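Local coordinates for protein 2'-deoxycytidine 5'-triphosphate deaminase (Agrobacterium tumefaciens, PDB 2R9Q) that probably deaminates dCTP to dUTP, supplying the precursor of thymidine nucleotides, at residues B[117-129]-B[140-153]. Sequence-based numbering, arbitrary orientation.
Sequences GRLDIFTRVMTDN and YTGPLYLEISPRTF
Tyr140 OH is gripped twice: it accepts from Asp128 N at 3.0 Å and donates to Pro143 O at 2.8 Å, in the plane of that carbonyl. These bonds hold the phenol where the ends of the two segments meet. Thr127 lies over one face of the ring, with CG2 3.8 Å from the centroid, a CH-pi contact. The Asp128 carboxylate packs along the Pro143 ring. A water links Asp128 OD1 to Tyr145 OH, and OD1 also accepts from Val66 N.

Strands 121-127 and 143-150 run antiparallel. Backbone bonds pair Phe122 with Ser149, Arg124 with Glu147 and Met126 with Tyr145. Side chains of these pairs share one face of the sheet. Glu147 has CG anti to its backbone N (chi1 -163°) and is extended beyond it. OE1 thereby reaches the edge of the Phe122 ring, 3.8 Å from CE2, with carboxylate and ring nearly coplanar; Ser57 OG bonds the same oxygen. On the other face Ile121 CG2 presses on Ile148 CG2 at 3.4 Å, a tight fit. Val125 CG2 meets Leu146 CD1 at 3.5 Å. Beyond the strands, Arg151 N donates to Asp120 O.

The strand pair belongs to the N-terminal dCTP deaminase domain, of the dUTPase clan. Strand 143-150 also pairs with strand 91-101. Strand 162-170, from another sheet, packs on Val125, Leu146 and Ile148, consistent with sandwich-like packing. Helix 66-71 touches Met126 and Tyr145, and Val322 of the second subunit packs on Phe122.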
loop_
_atom_site.group_PDB
_atom_site.type_symbol
_atom_site.label_atom_id
_atom_site.label_comp_id
_atom_site.label_asym_id
_atom_site.label_seq_id
_atom_site.Cartn_x
_atom_site.Cartn_y
_atom_site.Cartn_z
ATOM N N GLY B 117 -13.151 -1.247 -18.159
ATOM C CA GLY B 117 -11.945 -0.517 -17.908
ATOM C C GLY B 117 -12.157 0.715 -17.055
ATOM O O GLY B 117 -11.309 1.050 -16.243
ATOM N N ARG B 118 -13.296 1.392 -17.230
ATOM C CA ARG B 118 -13.582 2.589 -16.447
ATOM C C ARG B 118 -13.735 2.286 -14.957
ATOM O O ARG B 118 -13.667 3.204 -14.136
ATOM C CB ARG B 118 -14.851 3.298 -16.902
ATOM C CG ARG B 118 -15.037 3.564 -18.362
ATOM C CD ARG B 118 -14.110 4.578 -18.979
ATOM N NE ARG B 118 -14.184 4.432 -20.440
ATOM C CZ ARG B 118 -14.989 5.104 -21.250
ATOM N NH1 ARG B 118 -15.771 6.069 -20.802
ATOM N NH2 ARG B 118 -14.982 4.820 -22.536
ATOM N N LEU B 119 -13.959 1.017 -14.611
ATOM C CA LEU B 119 -14.082 0.606 -13.244
ATOM C C LEU B 119 -12.833 -0.105 -12.780
ATOM O O LEU B 119 -12.843 -0.693 -11.703
ATOM C CB LEU B 119 -15.266 -0.322 -13.062
ATOM C CG LEU B 119 -16.675 0.204 -12.797
ATOM C CD1 LEU B 119 -16.943 1.523 -13.453
ATOM C CD2 LEU B 119 -17.692 -0.852 -13.244
ATOM N N ASP B 120 -11.791 -0.080 -13.604
ATOM C CA ASP B 120 -10.476 -0.637 -13.272
ATOM C C ASP B 120 -10.556 -2.112 -12.857
ATOM O O ASP B 120 -9.948 -2.504 -11.869
ATOM C CB ASP B 120 -9.840 0.229 -12.163
ATOM C CG ASP B 120 -8.321 0.102 -12.055
ATOM O OD1 ASP B 120 -7.579 -0.131 -13.049
ATOM O OD2 ASP B 120 -7.865 0.297 -10.924
ATOM N N ILE B 121 -11.325 -2.906 -13.604
ATOM C CA ILE B 121 -11.489 -4.339 -13.314
ATOM C C ILE B 121 -10.578 -5.116 -14.249
ATOM O O ILE B 121 -10.736 -5.049 -15.443
ATOM C CB ILE B 121 -12.937 -4.866 -13.451
ATOM C CG1 ILE B 121 -13.916 -3.994 -12.642
ATOM C CG2 ILE B 121 -12.994 -6.354 -13.035
ATOM C CD1 ILE B 121 -15.446 -4.091 -13.049
ATOM N N PHE B 122 -9.591 -5.791 -13.671
ATOM C CA PHE B 122 -8.722 -6.708 -14.394
ATOM C C PHE B 122 -9.505 -7.951 -14.756
ATOM O O PHE B 122 -10.159 -8.545 -13.913
ATOM C CB PHE B 122 -7.499 -7.004 -13.531
ATOM C CG PHE B 122 -6.653 -8.126 -13.990
ATOM C CD1 PHE B 122 -5.410 -7.869 -14.585
ATOM C CD2 PHE B 122 -7.044 -9.431 -13.788
ATOM C CE1 PHE B 122 -4.616 -8.884 -14.993
ATOM C CE2 PHE B 122 -6.225 -10.482 -14.185
ATOM C CZ PHE B 122 -5.002 -10.192 -14.799
ATOM N N THR B 123 -9.441 -8.326 -16.027
ATOM C CA THR B 123 -10.081 -9.525 -16.559
ATOM C C THR B 123 -9.189 -10.239 -17.594
ATOM O O THR B 123 -8.387 -9.612 -18.272
ATOM C CB THR B 123 -11.516 -9.241 -17.186
ATOM O OG1 THR B 123 -11.406 -8.427 -18.351
ATOM C CG2 THR B 123 -12.444 -8.566 -16.186
ATOM N N ARG B 124 -9.344 -11.556 -17.666
ATOM C CA ARG B 124 -8.700 -12.432 -18.636
ATOM C C ARG B 124 -9.677 -13.545 -19.012
ATOM O O ARG B 124 -10.178 -14.250 -18.152
ATOM C CB ARG B 124 -7.465 -13.111 -18.032
ATOM C CG ARG B 124 -6.375 -12.195 -17.605
ATOM C CD ARG B 124 -5.666 -11.623 -18.770
ATOM N NE ARG B 124 -4.454 -10.918 -18.355
ATOM C CZ ARG B 124 -4.389 -9.613 -18.128
ATOM N NH1 ARG B 124 -5.463 -8.833 -18.242
ATOM N NH2 ARG B 124 -3.240 -9.080 -17.768
ATOM N N VAL B 125 -9.949 -13.700 -20.301
ATOM C CA VAL B 125 -10.601 -14.904 -20.807
ATOM C C VAL B 125 -9.623 -16.088 -20.933
ATOM O O VAL B 125 -8.514 -15.960 -21.467
ATOM C CB VAL B 125 -11.328 -14.656 -22.111
ATOM C CG1 VAL B 125 -12.021 -15.915 -22.577
ATOM C CG2 VAL B 125 -12.338 -13.566 -21.919
ATOM N N MET B 126 -10.021 -17.231 -20.383
ATOM C CA MET B 126 -9.252 -18.455 -20.582
ATOM C C MET B 126 -10.044 -19.582 -21.265
ATOM O O MET B 126 -11.266 -19.687 -21.145
ATOM C CB MET B 126 -8.522 -18.926 -19.304
ATOM C CG MET B 126 -9.313 -18.917 -18.033
ATOM S SD MET B 126 -8.351 -19.296 -16.548
ATOM C CE MET B 126 -7.883 -20.978 -16.786
ATOM N N THR B 127 -9.293 -20.346 -22.062
ATOM C CA THR B 127 -9.739 -21.538 -22.746
ATOM C C THR B 127 -9.075 -22.773 -22.122
ATOM O O THR B 127 -8.046 -22.679 -21.458
ATOM C CB THR B 127 -9.427 -21.531 -24.290
ATOM O OG1 THR B 127 -8.029 -21.331 -24.535
ATOM C CG2 THR B 127 -10.200 -20.549 -25.019
ATOM N N ASP B 128 -9.697 -23.929 -22.335
ATOM C CA ASP B 128 -9.046 -25.227 -22.104
ATOM C C ASP B 128 -7.751 -25.276 -22.924
ATOM O O ASP B 128 -7.702 -24.776 -24.053
ATOM C CB ASP B 128 -9.951 -26.387 -22.531
ATOM C CG ASP B 128 -11.107 -26.677 -21.548
ATOM O OD1 ASP B 128 -11.259 -26.032 -20.479
ATOM O OD2 ASP B 128 -11.879 -27.604 -21.871
ATOM N N ASN B 129 -6.702 -25.849 -22.337
ATOM C CA ASN B 129 -5.406 -26.021 -22.996
ATOM C C ASN B 129 -4.655 -24.725 -23.272
ATOM O O ASN B 129 -3.709 -24.732 -24.037
ATOM C CB ASN B 129 -5.557 -26.824 -24.299
ATOM C CG ASN B 129 -6.406 -28.068 -24.117
ATOM O OD1 ASN B 129 -6.226 -28.817 -23.150
ATOM N ND2 ASN B 129 -7.361 -28.275 -25.026
ATOM N N TYR B 140 -11.428 -23.820 -32.095
ATOM C CA TYR B 140 -11.590 -24.179 -30.695
ATOM C C TYR B 140 -13.012 -24.651 -30.388
ATOM O O TYR B 140 -14.003 -23.983 -30.717
ATOM C CB TYR B 140 -11.201 -22.997 -29.765
ATOM C CG TYR B 140 -11.405 -23.266 -28.265
ATOM C CD1 TYR B 140 -10.464 -23.991 -27.531
ATOM C CD2 TYR B 140 -12.544 -22.783 -27.587
ATOM C CE1 TYR B 140 -10.669 -24.251 -26.180
ATOM C CE2 TYR B 140 -12.749 -23.035 -26.254
ATOM C CZ TYR B 140 -11.816 -23.768 -25.545
ATOM O OH TYR B 140 -12.012 -24.026 -24.193
ATOM N N THR B 141 -13.066 -25.815 -29.745
ATOM C CA THR B 141 -14.259 -26.390 -29.162
ATOM C C THR B 141 -14.041 -26.434 -27.685
ATOM O O THR B 141 -13.046 -27.030 -27.224
ATOM C CB THR B 141 -14.505 -27.827 -29.619
ATOM O OG1 THR B 141 -14.705 -27.825 -31.026
ATOM C CG2 THR B 141 -15.739 -28.441 -28.933
ATOM N N GLY B 142 -14.980 -25.833 -26.942
ATOM C CA GLY B 142 -14.905 -25.838 -25.497
ATOM C C GLY B 142 -15.615 -24.723 -24.755
ATOM O O GLY B 142 -16.295 -23.879 -25.343
ATOM N N PRO B 143 -15.460 -24.733 -23.427
ATOM C CA PRO B 143 -16.003 -23.708 -22.563
ATOM C C PRO B 143 -15.109 -22.481 -22.505
ATOM O O PRO B 143 -13.971 -22.520 -22.952
ATOM C CB PRO B 143 -16.049 -24.405 -21.210
ATOM C CG PRO B 143 -14.901 -25.281 -21.252
ATOM C CD PRO B 143 -14.764 -25.768 -22.649
ATOM N N LEU B 144 -15.669 -21.391 -21.971
ATOM C CA LEU B 144 -14.932 -20.158 -21.725
ATOM C C LEU B 144 -15.051 -19.765 -20.245
ATOM O O LEU B 144 -16.067 -20.028 -19.584
ATOM C CB LEU B 144 -15.432 -19.024 -22.635
ATOM C CG LEU B 144 -15.317 -19.130 -24.163
ATOM C CD1 LEU B 144 -16.167 -18.024 -24.859
ATOM C CD2 LEU B 144 -13.867 -19.101 -24.672
ATOM N N TYR B 145 -13.981 -19.148 -19.744
ATOM C CA TYR B 145 -13.889 -18.710 -18.363
ATOM C C TYR B 145 -13.412 -17.280 -18.335
ATOM O O TYR B 145 -12.615 -16.876 -19.198
ATOM C CB TYR B 145 -12.944 -19.616 -17.580
ATOM C CG TYR B 145 -13.402 -21.050 -17.527
ATOM C CD1 TYR B 145 -14.120 -21.538 -16.435
ATOM C CD2 TYR B 145 -13.143 -21.924 -18.580
ATOM C CE1 TYR B 145 -14.559 -22.848 -16.393
ATOM C CE2 TYR B 145 -13.596 -23.228 -18.544
ATOM C CZ TYR B 145 -14.303 -23.684 -17.448
ATOM O OH TYR B 145 -14.736 -24.988 -17.391
ATOM N N LEU B 146 -13.955 -16.497 -17.398
ATOM C CA LEU B 146 -13.427 -15.147 -17.108
ATOM C C LEU B 146 -12.762 -15.089 -15.729
ATOM O O LEU B 146 -13.363 -15.377 -14.710
ATOM C CB LEU B 146 -14.475 -14.043 -17.264
ATOM C CG LEU B 146 -13.996 -12.593 -17.421
ATOM C CD1 LEU B 146 -13.196 -12.403 -18.688
ATOM C CD2 LEU B 146 -15.133 -11.568 -17.354
ATOM N N GLU B 147 -11.484 -14.766 -15.736
ATOM C CA GLU B 147 -10.780 -14.348 -14.542
ATOM C C GLU B 147 -11.073 -12.871 -14.238
ATOM O O GLU B 147 -10.949 -12.022 -15.117
ATOM C CB GLU B 147 -9.315 -14.549 -14.756
ATOM C CG GLU B 147 -8.467 -14.544 -13.535
ATOM C CD GLU B 147 -7.050 -15.079 -13.854
ATOM O OE1 GLU B 147 -6.185 -14.264 -14.280
ATOM O OE2 GLU B 147 -6.822 -16.318 -13.691
ATOM N N ILE B 148 -11.482 -12.586 -13.002
ATOM C CA ILE B 148 -11.846 -11.245 -12.581
ATOM C C ILE B 148 -11.107 -10.879 -11.322
ATOM O O ILE B 148 -11.213 -11.548 -10.296
ATOM C CB ILE B 148 -13.396 -11.035 -12.309
ATOM C CG1 ILE B 148 -14.285 -11.528 -13.437
ATOM C CG2 ILE B 148 -13.723 -9.536 -12.024
ATOM C CD1 ILE B 148 -15.773 -11.669 -13.076
ATOM N N SER B 149 -10.391 -9.772 -11.405
ATOM C CA SER B 149 -9.834 -9.107 -10.232
ATOM C C SER B 149 -10.096 -7.600 -10.241
ATOM O O SER B 149 -9.480 -6.860 -11.016
ATOM C CB SER B 149 -8.333 -9.365 -10.111
ATOM O OG SER B 149 -7.922 -8.991 -8.826
ATOM N N PRO B 150 -11.010 -7.136 -9.387
ATOM C CA PRO B 150 -11.223 -5.682 -9.229
ATOM C C PRO B 150 -9.987 -5.005 -8.645
ATOM O O PRO B 150 -9.400 -5.525 -7.746
ATOM C CB PRO B 150 -12.397 -5.610 -8.247
ATOM C CG PRO B 150 -13.015 -6.969 -8.302
ATOM C CD PRO B 150 -11.913 -7.890 -8.505
ATOM N N ARG B 151 -9.600 -3.860 -9.159
ATOM C CA ARG B 151 -8.403 -3.224 -8.690
ATOM C C ARG B 151 -8.694 -2.006 -7.806
ATOM O O ARG B 151 -8.053 -1.822 -6.804
ATOM C CB ARG B 151 -7.554 -2.850 -9.892
ATOM C CG ARG B 151 -6.263 -3.535 -10.056
ATOM C CD ARG B 151 -6.289 -4.880 -10.753
ATOM N NE ARG B 151 -6.359 -6.076 -9.895
ATOM C CZ ARG B 151 -5.854 -6.270 -8.661
ATOM N NH1 ARG B 151 -5.138 -5.358 -7.997
ATOM N NH2 ARG B 151 -6.054 -7.452 -8.076
ATOM N N THR B 152 -9.629 -1.144 -8.204
ATOM C CA THR B 152 -9.907 0.075 -7.437
ATOM C C THR B 152 -11.224 0.050 -6.720
ATOM O O THR B 152 -11.282 0.441 -5.591
ATOM C CB THR B 152 -9.866 1.331 -8.309
ATOM O OG1 THR B 152 -8.601 1.396 -8.962
ATOM C CG2 THR B 152 -10.101 2.630 -7.471
ATOM N N PHE B 153 -12.288 -0.345 -7.417
ATOM C CA PHE B 153 -13.617 -0.386 -6.848
ATOM C C PHE B 153 -14.048 -1.805 -6.600
ATOM O O PHE B 153 -13.931 -2.671 -7.492
ATOM C CB PHE B 153 -14.695 0.279 -7.760
ATOM C CG PHE B 153 -14.302 1.615 -8.327
ATOM C CD1 PHE B 153 -14.194 2.707 -7.532
ATOM C CD2 PHE B 153 -14.102 1.774 -9.674
ATOM C CE1 PHE B 153 -13.830 3.896 -8.049
ATOM C CE2 PHE B 153 -13.731 2.962 -10.182
ATOM C CZ PHE B 153 -13.597 4.018 -9.360
HETATM O O HOH W 1 -12.115 -2.147 -9.625
HETATM O O HOH W 2 -12.748 -26.717 -18.459
HETATM O O HOH W 3 -12.143 -28.669 -24.523
#